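Local coordinates for amidase, hydantoinase/carbamoylase family (PDB 5I4M), which probably hydrolyses N-carbamoyl-L-amino acids to the free amino acids, as a zinc-dependent amidase of the peptidase M20 family, at residues A[97-102]-A[427-432]; A[137-142]-A[203-208]; A[155-160]-A[234-239]; A[306-311]-A[321-326]. All coordinates share one frame; numbering follows the deposited sequence.

Contact 1 (A[97-102]-A[427-432])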
# COMPACT_ATOMS: atom_id res chain seq x y z
N ALA A 97 -21.80 -11.01 41.83
CA ALA A 97 -21.31 -10.45 40.58
C ALA A 97 -19.87 -9.97 40.77
O ALA A 97 -19.53 -9.44 41.83
CB ALA A 97 -22.20 -9.30 40.12
N PRO A 98 -19.01 -10.15 39.78
CA PRO A 98 -17.60 -9.83 39.96
C PRO A 98 -17.30 -8.35 39.77
O PRO A 98 -18.02 -7.63 39.07
CB PRO A 98 -16.90 -10.66 38.88
CG PRO A 98 -17.93 -10.70 37.76
CD PRO A 98 -19.26 -10.81 38.48
N VAL A 99 -16.23 -7.90 40.41
CA VAL A 99 -15.58 -6.65 40.06
C VAL A 99 -14.47 -7.00 39.09
O VAL A 99 -13.59 -7.81 39.41
CB VAL A 99 -15.04 -5.92 41.30
CG1 VAL A 99 -14.24 -4.71 40.87
CG2 VAL A 99 -16.19 -5.52 42.21
N VAL A 100 -14.51 -6.44 37.89
CA VAL A 100 -13.60 -6.89 36.85
C VAL A 100 -12.64 -5.77 36.48
O VAL A 100 -12.94 -4.58 36.62
CB VAL A 100 -14.33 -7.41 35.59
CG1 VAL A 100 -15.45 -8.39 35.98
CG2 VAL A 100 -14.85 -6.27 34.78
N THR A 101 -11.47 -6.18 36.01
CA THR A 101 -10.51 -5.26 35.43
C THR A 101 -9.90 -5.96 34.23
O THR A 101 -10.12 -7.15 34.00
CB THR A 101 -9.42 -4.86 36.44
OG1 THR A 101 -8.69 -3.75 35.92
CG2 THR A 101 -8.47 -6.02 36.69
N GLY A 102 -9.11 -5.23 33.47
CA GLY A 102 -8.49 -5.87 32.34
C GLY A 102 -8.40 -4.95 31.15
O GLY A 102 -8.82 -3.79 31.20
N SER A 427 -12.31 -1.24 46.96
CA SER A 427 -13.43 -0.47 47.46
C SER A 427 -14.76 -1.07 47.01
O SER A 427 -15.70 -1.20 47.81
CB SER A 427 -13.31 0.98 47.00
OG SER A 427 -14.34 1.78 47.53
N ARG A 428 -14.85 -1.47 45.75
CA ARG A 428 -16.12 -2.00 45.26
C ARG A 428 -16.29 -3.49 45.54
O ARG A 428 -17.41 -3.94 45.78
CB ARG A 428 -16.25 -1.72 43.76
CG ARG A 428 -15.95 -0.26 43.43
CD ARG A 428 -17.07 0.39 42.69
NE ARG A 428 -18.36 0.21 43.35
CZ ARG A 428 -19.53 0.52 42.79
NH1 ARG A 428 -19.56 1.03 41.56
NH2 ARG A 428 -20.66 0.33 43.45
N ALA A 429 -15.19 -4.25 45.53
CA ALA A 429 -15.31 -5.69 45.72
C ALA A 429 -15.59 -6.07 47.16
O ALA A 429 -15.99 -7.20 47.43
CB ALA A 429 -14.03 -6.40 45.23
N CYS A 430 -15.39 -5.14 48.09
CA CYS A 430 -15.66 -5.39 49.50
C CYS A 430 -17.01 -4.82 49.94
O CYS A 430 -17.32 -4.86 51.13
CB CYS A 430 -14.53 -4.83 50.36
SG CYS A 430 -13.04 -5.84 50.24
N GLU A 431 -17.80 -4.30 49.01
CA GLU A 431 -19.17 -3.92 49.35
C GLU A 431 -19.97 -5.18 49.67
O GLU A 431 -19.87 -6.17 48.94
CB GLU A 431 -19.81 -3.15 48.19
CG GLU A 431 -19.11 -1.82 47.91
CD GLU A 431 -19.58 -1.14 46.64
OE1 GLU A 431 -20.53 -1.63 45.99
OE2 GLU A 431 -18.99 -0.10 46.29
N PRO A 432 -20.73 -5.20 50.76
CA PRO A 432 -21.47 -6.42 51.11
C PRO A 432 -22.53 -6.73 50.07
O PRO A 432 -23.09 -5.83 49.44
CB PRO A 432 -22.11 -6.07 52.47
CG PRO A 432 -21.25 -4.96 53.01
CD PRO A 432 -20.81 -4.17 51.81
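V99 meets A429 where the start of strand 99-103 packs against the last turn of helix 411-429. From its CB, which points at the helix and lies 4.1 Å from the CB of A429, the valine forks. Branch CG2 of V99, set anti to the carbonyl carbon, does the touching: it comes within 3.6 Å of CA of A429 and 3.8 Å of its CB, and brushes CB of R428 at 4.1 Å. A beta-branched residue suits the strand, and the small methyl of A429 lets the helix backbone settle on the valine. Strand 99-103 runs parallel to strands 141-145 and 206-212 on its two sides, in the zinc-binding part of the M20 fold, and helix 411-429 packs against this sheet; A429 also touches V141, and R428 reaches A206 and F208. While CB of R428 faces the strand, the chain then bends away at chi2 and chi3 toward E431. R428 grips E431 side-on, NE to OE2 at 3.0 Å and NH2 to OE1 at 3.2 Å. OE1 receives NH2 on its syn lone pair and is also bonded to NE2 of H205, whereas NE meets OE2 from above the carboxylate plane, 37° out of it.

Contact 2 (A[137-142]-A[203-208])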
# COMPACT_ATOMS: atom_id res chain seq x y z
N THR A 137 -12.19 -10.93 49.46
CA THR A 137 -13.17 -9.96 48.98
C THR A 137 -14.58 -10.56 49.05
O THR A 137 -14.76 -11.78 49.01
CB THR A 137 -12.86 -9.52 47.54
OG1 THR A 137 -12.91 -10.66 46.67
CG2 THR A 137 -11.48 -8.88 47.47
N GLU A 138 -15.57 -9.68 49.13
CA GLU A 138 -16.96 -10.13 49.13
C GLU A 138 -17.38 -10.58 47.73
O GLU A 138 -17.88 -11.70 47.55
CB GLU A 138 -17.87 -9.01 49.63
CG GLU A 138 -19.32 -9.42 49.82
CD GLU A 138 -19.61 -9.98 51.20
OE1 GLU A 138 -20.80 -10.06 51.57
OE2 GLU A 138 -18.64 -10.32 51.93
N HIS A 139 -17.17 -9.74 46.75
CA HIS A 139 -17.40 -10.08 45.36
C HIS A 139 -16.16 -10.78 44.79
O HIS A 139 -15.04 -10.44 45.15
CB HIS A 139 -17.68 -8.82 44.53
CG HIS A 139 -18.90 -8.07 44.95
ND1 HIS A 139 -20.09 -8.13 44.26
CD2 HIS A 139 -19.12 -7.23 45.99
CE1 HIS A 139 -20.99 -7.36 44.85
NE2 HIS A 139 -20.42 -6.80 45.91
N PRO A 140 -16.34 -11.73 43.88
CA PRO A 140 -15.19 -12.24 43.14
C PRO A 140 -14.55 -11.11 42.34
O PRO A 140 -15.18 -10.10 42.04
CB PRO A 140 -15.79 -13.31 42.22
CG PRO A 140 -17.23 -12.91 42.07
CD PRO A 140 -17.60 -12.32 43.40
N VAL A 141 -13.28 -11.30 42.02
CA VAL A 141 -12.51 -10.35 41.23
C VAL A 141 -12.03 -11.06 39.98
O VAL A 141 -11.63 -12.23 40.04
CB VAL A 141 -11.33 -9.78 42.05
CG1 VAL A 141 -10.32 -9.09 41.15
CG2 VAL A 141 -11.84 -8.83 43.15
N GLU A 142 -12.11 -10.39 38.83
CA GLU A 142 -11.66 -11.00 37.59
C GLU A 142 -10.72 -10.07 36.84
O GLU A 142 -10.88 -8.85 36.87
CB GLU A 142 -12.86 -11.34 36.67
CG GLU A 142 -13.78 -12.41 37.22
CD GLU A 142 -14.87 -12.81 36.23
OE1 GLU A 142 -15.76 -13.59 36.60
OE2 GLU A 142 -14.83 -12.34 35.07
N LYS A 203 -23.98 -10.38 34.74
CA LYS A 203 -23.95 -9.10 35.41
C LYS A 203 -22.57 -8.87 36.01
O LYS A 203 -22.00 -9.76 36.64
CB LYS A 203 -25.01 -9.02 36.50
N LEU A 204 -22.03 -7.68 35.80
CA LEU A 204 -20.80 -7.25 36.46
C LEU A 204 -21.16 -6.25 37.55
O LEU A 204 -21.99 -5.36 37.34
CB LEU A 204 -19.83 -6.61 35.46
CG LEU A 204 -19.53 -7.44 34.20
CD1 LEU A 204 -18.60 -6.68 33.25
CD2 LEU A 204 -18.94 -8.80 34.57
N HIS A 205 -20.53 -6.40 38.71
CA HIS A 205 -20.78 -5.46 39.80
C HIS A 205 -20.16 -4.10 39.50
O HIS A 205 -20.79 -3.06 39.73
CB HIS A 205 -20.24 -6.02 41.11
CG HIS A 205 -20.50 -5.14 42.29
ND1 HIS A 205 -21.77 -4.83 42.71
CD2 HIS A 205 -19.66 -4.51 43.14
CE1 HIS A 205 -21.70 -4.04 43.77
NE2 HIS A 205 -20.43 -3.83 44.05
N ALA A 206 -18.93 -4.10 38.99
CA ALA A 206 -18.22 -2.88 38.63
C ALA A 206 -17.03 -3.28 37.77
O ALA A 206 -16.57 -4.42 37.82
CB ALA A 206 -17.75 -2.09 39.86
N ALA A 207 -16.53 -2.32 36.99
CA ALA A 207 -15.40 -2.57 36.11
C ALA A 207 -14.47 -1.37 36.14
O ALA A 207 -14.92 -0.22 36.22
CB ALA A 207 -15.86 -2.83 34.67
N PHE A 208 -13.16 -1.64 36.14
CA PHE A 208 -12.14 -0.60 36.06
C PHE A 208 -11.09 -1.05 35.06
O PHE A 208 -10.70 -2.21 35.06
CB PHE A 208 -11.45 -0.35 37.42
CG PHE A 208 -12.36 0.14 38.50
CD1 PHE A 208 -12.56 1.50 38.69
CD2 PHE A 208 -13.00 -0.75 39.34
CE1 PHE A 208 -13.40 1.96 39.69
CE2 PHE A 208 -13.83 -0.31 40.35
CZ PHE A 208 -14.04 1.05 40.52
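H139 and H205 lay their imidazole rings face to face, with centroids 3.8 Å apart and planes only 17° from parallel. The rings are slipped, an offset stack, so that an atom of each, not its middle, lies over the centre of the other. CE1 of H139 sits 3.3 Å above the plane of the H205 ring, and CD2 of H205 lies in the same manner over the H139 ring. The closest approach pairs CE1 of H139 with ND1 of H205 at 3.4 Å. The two side chains reach this stack from directions about a right angle apart. On H139, CG is anti to the carbonyl carbon (chi1 -61°); on H205 it is anti to the backbone N (chi1 -178°), which swings that ring out to meet its partner. The pair lies at the approaches to strands 141-145 and 206-212, which flank strand 99-103, so the stack spans that middle strand near its beginning, where V99 touches H205. Histidine suits both places because it offers a flat face for stacking and ring nitrogens for polar partners at the rim. ND1 of H139 is hydrogen-bonded to the backbone O of A97, and NE2 of H205 to OE1 of E431; these bonds limit the rotation of each ring. T137 steadies the turn before the strand, its OG1 donating to the backbone O of H139 at 2.6 Å. Since A97 O can only accept, ND1 of H139 must carry a hydrogen. E431 might favour protonation of H205, though R428 shares that carboxylate and should temper the effect; if protonated, H205 would lend the stack some cation-pi character.

Contact 3 (A[155-160]-A[234-239]). With 3PG (3-phosphoglyceric acid), chain E.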
# COMPACT_ATOMS: atom_id res chain seq x y z
N ALA A 155 -10.96 -4.96 11.59
CA ALA A 155 -11.56 -3.72 12.03
C ALA A 155 -13.06 -3.92 12.27
O ALA A 155 -13.68 -4.79 11.66
CB ALA A 155 -11.35 -2.61 11.00
N PRO A 156 -13.68 -3.12 13.14
CA PRO A 156 -13.09 -2.01 13.89
C PRO A 156 -12.55 -2.43 15.24
O PRO A 156 -12.43 -3.62 15.54
CB PRO A 156 -14.28 -1.07 14.05
CG PRO A 156 -15.42 -2.00 14.24
CD PRO A 156 -15.14 -3.16 13.29
N ALA A 157 -12.26 -1.43 16.07
CA ALA A 157 -11.74 -1.66 17.41
C ALA A 157 -12.83 -2.16 18.36
O ALA A 157 -14.03 -2.00 18.12
CB ALA A 157 -11.14 -0.37 17.96
N MET A 158 -12.38 -2.76 19.46
CA MET A 158 -13.22 -3.02 20.63
C MET A 158 -14.40 -3.93 20.32
O MET A 158 -15.43 -3.88 20.99
CB MET A 158 -13.71 -1.69 21.23
CG MET A 158 -12.57 -0.77 21.70
SD MET A 158 -12.94 0.98 21.45
CE MET A 158 -14.51 1.14 22.30
N VAL A 159 -14.28 -4.78 19.30
CA VAL A 159 -15.47 -5.51 18.87
C VAL A 159 -15.83 -6.60 19.88
O VAL A 159 -17.01 -6.88 20.11
CB VAL A 159 -15.28 -6.08 17.45
CG1 VAL A 159 -16.38 -7.07 17.10
CG2 VAL A 159 -15.31 -4.94 16.45
N ALA A 160 -14.83 -7.20 20.53
CA ALA A 160 -15.12 -8.31 21.43
C ALA A 160 -15.79 -7.84 22.71
O ALA A 160 -16.70 -8.50 23.22
CB ALA A 160 -13.85 -9.11 21.72
N GLN A 234 -16.11 8.24 18.61
CA GLN A 234 -15.36 7.96 17.38
C GLN A 234 -16.31 7.56 16.26
O GLN A 234 -17.37 6.97 16.49
CB GLN A 234 -14.35 6.84 17.57
CG GLN A 234 -13.41 7.01 18.75
CD GLN A 234 -12.18 6.12 18.62
OE1 GLN A 234 -11.51 6.13 17.59
NE2 GLN A 234 -11.88 5.34 19.65
N ARG A 235 -15.90 7.88 15.04
CA ARG A 235 -16.50 7.36 13.82
C ARG A 235 -15.36 6.93 12.91
O ARG A 235 -14.46 7.73 12.65
CB ARG A 235 -17.37 8.42 13.12
CG ARG A 235 -18.69 8.78 13.83
CD ARG A 235 -19.41 9.94 13.12
NE ARG A 235 -20.61 10.39 13.81
CZ ARG A 235 -21.85 10.14 13.40
NH1 ARG A 235 -22.04 9.44 12.28
NH2 ARG A 235 -22.90 10.60 14.09
N TRP A 236 -15.38 5.68 12.45
CA TRP A 236 -14.41 5.17 11.49
C TRP A 236 -15.09 4.83 10.17
O TRP A 236 -16.24 4.38 10.15
CB TRP A 236 -13.72 3.90 12.00
CG TRP A 236 -12.86 4.05 13.22
CD1 TRP A 236 -12.79 5.12 14.07
CD2 TRP A 236 -11.95 3.07 13.73
NE1 TRP A 236 -11.88 4.86 15.08
CE2 TRP A 236 -11.36 3.61 14.89
CE3 TRP A 236 -11.59 1.78 13.31
CZ2 TRP A 236 -10.41 2.90 15.64
CZ3 TRP A 236 -10.64 1.08 14.05
CH2 TRP A 236 -10.06 1.64 15.20
N TYR A 237 -14.35 5.02 9.08
CA TYR A 237 -14.89 4.84 7.74
C TYR A 237 -13.94 4.02 6.89
O TYR A 237 -12.73 3.99 7.14
CB TYR A 237 -15.11 6.18 7.02
CG TYR A 237 -15.93 7.18 7.79
CD1 TYR A 237 -15.36 7.92 8.82
CD2 TYR A 237 -17.26 7.39 7.48
CE1 TYR A 237 -16.10 8.84 9.53
CE2 TYR A 237 -18.01 8.32 8.19
CZ TYR A 237 -17.43 9.03 9.21
OH TYR A 237 -18.17 9.95 9.91
N GLU A 238 -14.51 3.37 5.88
CA GLU A 238 -13.77 2.76 4.78
C GLU A 238 -14.28 3.36 3.48
O GLU A 238 -15.50 3.41 3.24
CB GLU A 238 -13.94 1.24 4.77
CG GLU A 238 -13.21 0.55 5.93
CD GLU A 238 -13.35 -0.97 5.93
OE1 GLU A 238 -12.68 -1.62 6.77
OE2 GLU A 238 -14.10 -1.52 5.10
N ILE A 239 -13.37 3.84 2.64
CA ILE A 239 -13.74 4.48 1.38
C ILE A 239 -12.93 3.82 0.27
O ILE A 239 -11.71 3.68 0.39
CB ILE A 239 -13.47 5.99 1.40
CG1 ILE A 239 -14.34 6.67 2.46
CG2 ILE A 239 -13.78 6.60 0.03
CD1 ILE A 239 -13.99 8.14 2.69
C1 3PG E . -8.40 3.50 19.39
O1 3PG E . -7.75 3.71 18.34
O2 3PG E . -8.72 4.41 20.18
C2 3PG E . -8.79 2.08 19.69
O3 3PG E . -9.89 2.05 20.61
C3 3PG E . -7.60 1.38 20.31
O1P 3PG E . -7.31 1.99 21.57
P 3PG E . -5.86 1.71 22.27
O2P 3PG E . -5.61 0.22 22.16
O3P 3PG E . -4.88 2.52 21.44
O4P 3PG E . -6.06 2.18 23.72
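W236 presses its six-membered ring against P156 and A157, which joins strand 225-242 to the loop that leads into helix 159-164. Two residues earlier, Q234 turns its amide toward the bound 3-phosphoglycerate: NE2 makes a weak hydrogen bond to O2 of the ligand carboxylate at 3.3 Å. Its OE1 lies in the plane of the indole and accepts from NE1 of W236 at 2.8 Å, a bond that would hold the two side chains together, although the position of OE1 is less certain. At W236, CG stands anti to the carbonyl carbon (chi1 -65°), carrying the ring toward the loop. There CE3 of W236 lies 4.0 Å from CB of P156, and its CH2 is 3.6 Å from CB of A157. The cis peptide before P156 bends the loop at this point, and the small A157 lets the broad ring come close to the backbone. Further along, E238 points toward the same loop but forms its salt bridge with R295 of the second subunit. SD of M158, 3.3 Å from O3 of the ligand, and the edge of W236 near O1 line one pocket: the interdomain ligand site of an M20-family hydrolase, which H247 and N296 of the second subunit help to complete.

Contact 4 (A[306-311]-A[321-326]). With 3PG (3-phosphoglyceric acid), chain E.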
# COMPACT_ATOMS: atom_id res chain seq x y z
N VAL A 306 -10.81 6.41 7.26
CA VAL A 306 -10.91 7.69 7.93
C VAL A 306 -11.23 7.44 9.39
O VAL A 306 -12.04 6.56 9.71
CB VAL A 306 -11.96 8.61 7.29
CG1 VAL A 306 -12.04 9.93 8.03
CG2 VAL A 306 -11.61 8.84 5.85
N ASP A 307 -10.56 8.18 10.26
CA ASP A 307 -10.67 8.07 11.71
C ASP A 307 -11.04 9.46 12.22
O ASP A 307 -10.25 10.40 12.06
CB ASP A 307 -9.34 7.58 12.30
CG ASP A 307 -9.36 7.42 13.82
OD1 ASP A 307 -9.71 8.37 14.55
OD2 ASP A 307 -8.98 6.32 14.28
N PHE A 308 -12.24 9.59 12.78
CA PHE A 308 -12.73 10.85 13.34
C PHE A 308 -13.04 10.66 14.81
O PHE A 308 -13.65 9.65 15.20
CB PHE A 308 -14.05 11.31 12.68
CG PHE A 308 -13.90 12.05 11.36
CD1 PHE A 308 -12.70 12.61 10.95
CD2 PHE A 308 -15.02 12.21 10.55
CE1 PHE A 308 -12.62 13.30 9.75
CE2 PHE A 308 -14.95 12.90 9.35
CZ PHE A 308 -13.75 13.45 8.94
N ARG A 309 -12.68 11.63 15.65
CA ARG A 309 -13.00 11.57 17.07
C ARG A 309 -13.32 12.97 17.58
O ARG A 309 -12.72 13.96 17.13
CB ARG A 309 -11.84 10.99 17.90
CG ARG A 309 -11.15 9.83 17.20
CD ARG A 309 -10.06 9.23 18.06
NE ARG A 309 -9.41 8.16 17.30
CZ ARG A 309 -8.82 7.11 17.85
NH1 ARG A 309 -8.79 6.98 19.18
NH2 ARG A 309 -8.31 6.16 17.08
N HIS A 310 -14.26 13.05 18.53
CA HIS A 310 -14.51 14.30 19.24
C HIS A 310 -15.23 13.99 20.54
O HIS A 310 -16.00 13.02 20.61
CB HIS A 310 -15.34 15.28 18.39
CG HIS A 310 -15.25 16.70 18.84
ND1 HIS A 310 -16.03 17.22 19.85
CD2 HIS A 310 -14.44 17.72 18.45
CE1 HIS A 310 -15.71 18.48 20.07
NE2 HIS A 310 -14.75 18.81 19.22
N PRO A 311 -15.00 14.78 21.60
CA PRO A 311 -15.71 14.55 22.86
C PRO A 311 -17.17 14.96 22.84
O PRO A 311 -17.89 14.66 23.80
CB PRO A 311 -14.94 15.40 23.87
CG PRO A 311 -14.29 16.48 23.01
CD PRO A 311 -13.92 15.77 21.75
N ALA A 321 -20.74 14.79 8.52
CA ALA A 321 -21.44 15.38 7.39
C ALA A 321 -20.46 16.09 6.46
O ALA A 321 -20.62 16.05 5.23
CB ALA A 321 -22.53 16.34 7.88
N ALA A 322 -19.43 16.73 7.02
CA ALA A 322 -18.44 17.43 6.22
C ALA A 322 -17.62 16.46 5.39
O ALA A 322 -17.30 16.74 4.23
CB ALA A 322 -17.53 18.27 7.11
N LEU A 323 -17.27 15.31 5.97
CA LEU A 323 -16.56 14.29 5.19
C LEU A 323 -17.41 13.80 4.02
O LEU A 323 -16.94 13.73 2.88
CB LEU A 323 -16.17 13.11 6.08
CG LEU A 323 -15.53 11.94 5.31
CD1 LEU A 323 -14.13 12.29 4.89
CD2 LEU A 323 -15.54 10.67 6.16
N ARG A 324 -18.68 13.45 4.28
CA ARG A 324 -19.49 12.87 3.21
C ARG A 324 -19.71 13.88 2.09
O ARG A 324 -19.65 13.52 0.91
CB ARG A 324 -20.83 12.39 3.77
CG ARG A 324 -20.66 11.21 4.73
CD ARG A 324 -21.97 10.90 5.42
NE ARG A 324 -21.81 9.87 6.45
CZ ARG A 324 -22.02 8.58 6.24
NH1 ARG A 324 -22.38 8.16 5.03
NH2 ARG A 324 -21.87 7.71 7.23
N ASP A 325 -19.91 15.14 2.45
CA ASP A 325 -20.08 16.19 1.44
C ASP A 325 -18.79 16.41 0.66
O ASP A 325 -18.81 16.49 -0.58
CB ASP A 325 -20.51 17.48 2.14
CG ASP A 325 -20.72 18.62 1.17
OD1 ASP A 325 -21.61 18.49 0.31
OD2 ASP A 325 -20.01 19.63 1.28
N GLY A 326 -17.66 16.50 1.35
CA GLY A 326 -16.41 16.79 0.67
C GLY A 326 -15.95 15.63 -0.19
O GLY A 326 -15.36 15.84 -1.26
C1 3PG E . -8.40 3.50 19.39
O1 3PG E . -7.75 3.71 18.34
O2 3PG E . -8.72 4.41 20.18
C2 3PG E . -8.79 2.08 19.69
O3 3PG E . -9.89 2.05 20.61
C3 3PG E . -7.60 1.38 20.31
O1P 3PG E . -7.31 1.99 21.57
P 3PG E . -5.86 1.71 22.27
O2P 3PG E . -5.61 0.22 22.16
O3P 3PG E . -4.88 2.52 21.44
O4P 3PG E . -6.06 2.18 23.72
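L323 packs on V306 and F308, and the contact between strand 297-310 and helix 313-334 is purely apolar. V306 and L323 reach for each other tip to tip, CG1 to CD2 at 4.0 Å. The approach to F308 is different: CB of L323 comes to the rim of the phenyl ring, near its plane, 3.5 Å from CE2. The same ring has CG1 of V306 over one face, so the valine fills the angle between ring and leucine. With CG anti to the backbone N (chi1 175°), L323 extends its branched end toward the strand; leucine suits the place because its CB meets the phenyl rim while CD2 still reaches V306.

The polar interactions belong to the alternate residues, D307 and R309, whose side chains leave the other face of the strand. R309 takes D307 side-on, NE to OD1 at 2.8 Å and NH2 to OD2 at 2.9 Å, both on syn lone pairs and close to the guanidinium plane. NH1 of R309, and NH2 through its second hydrogen, hold the carboxylate of 3-phosphoglycerate, NH1 to O2 and NH2 to O1, each at 2.8 Å; NH1 also bonds G376 O. D307 thus positions the ligand-binding arginine from the second shell.

Strand 297-310 lies antiparallel between strands 225-242 and 282-291. On its apolar face, helix 259-276 packs beside helix 313-334, bringing V270 to V306 and L323, and I273 to F308.

How the contacts relate
Contacts 1 and 2 are one neighbourhood, their centres about 3 Å apart: T101 OG1 of 97-102 is probably hydrogen-bonded to O of F208, and V99 and E431 of contact 1 are neighbours of the histidine pair in contact 2. Contacts 3 and 4, with centres about 13 Å apart, share the antiparallel strands 225-242 and 297-310, joined by probable backbone bonds from R235 N to F308 O and from Y237 N to V306 O. Both touch the same 3-phosphoglycerate and the second subunit, and the side chain of A157 is about 8 Å from a bound zinc ion. Contacts 1 and 2 lie away from this pocket, on the opposite side of the chain's centre from contact 4; the centres of contacts 1 and 4 are about 38 Å apart.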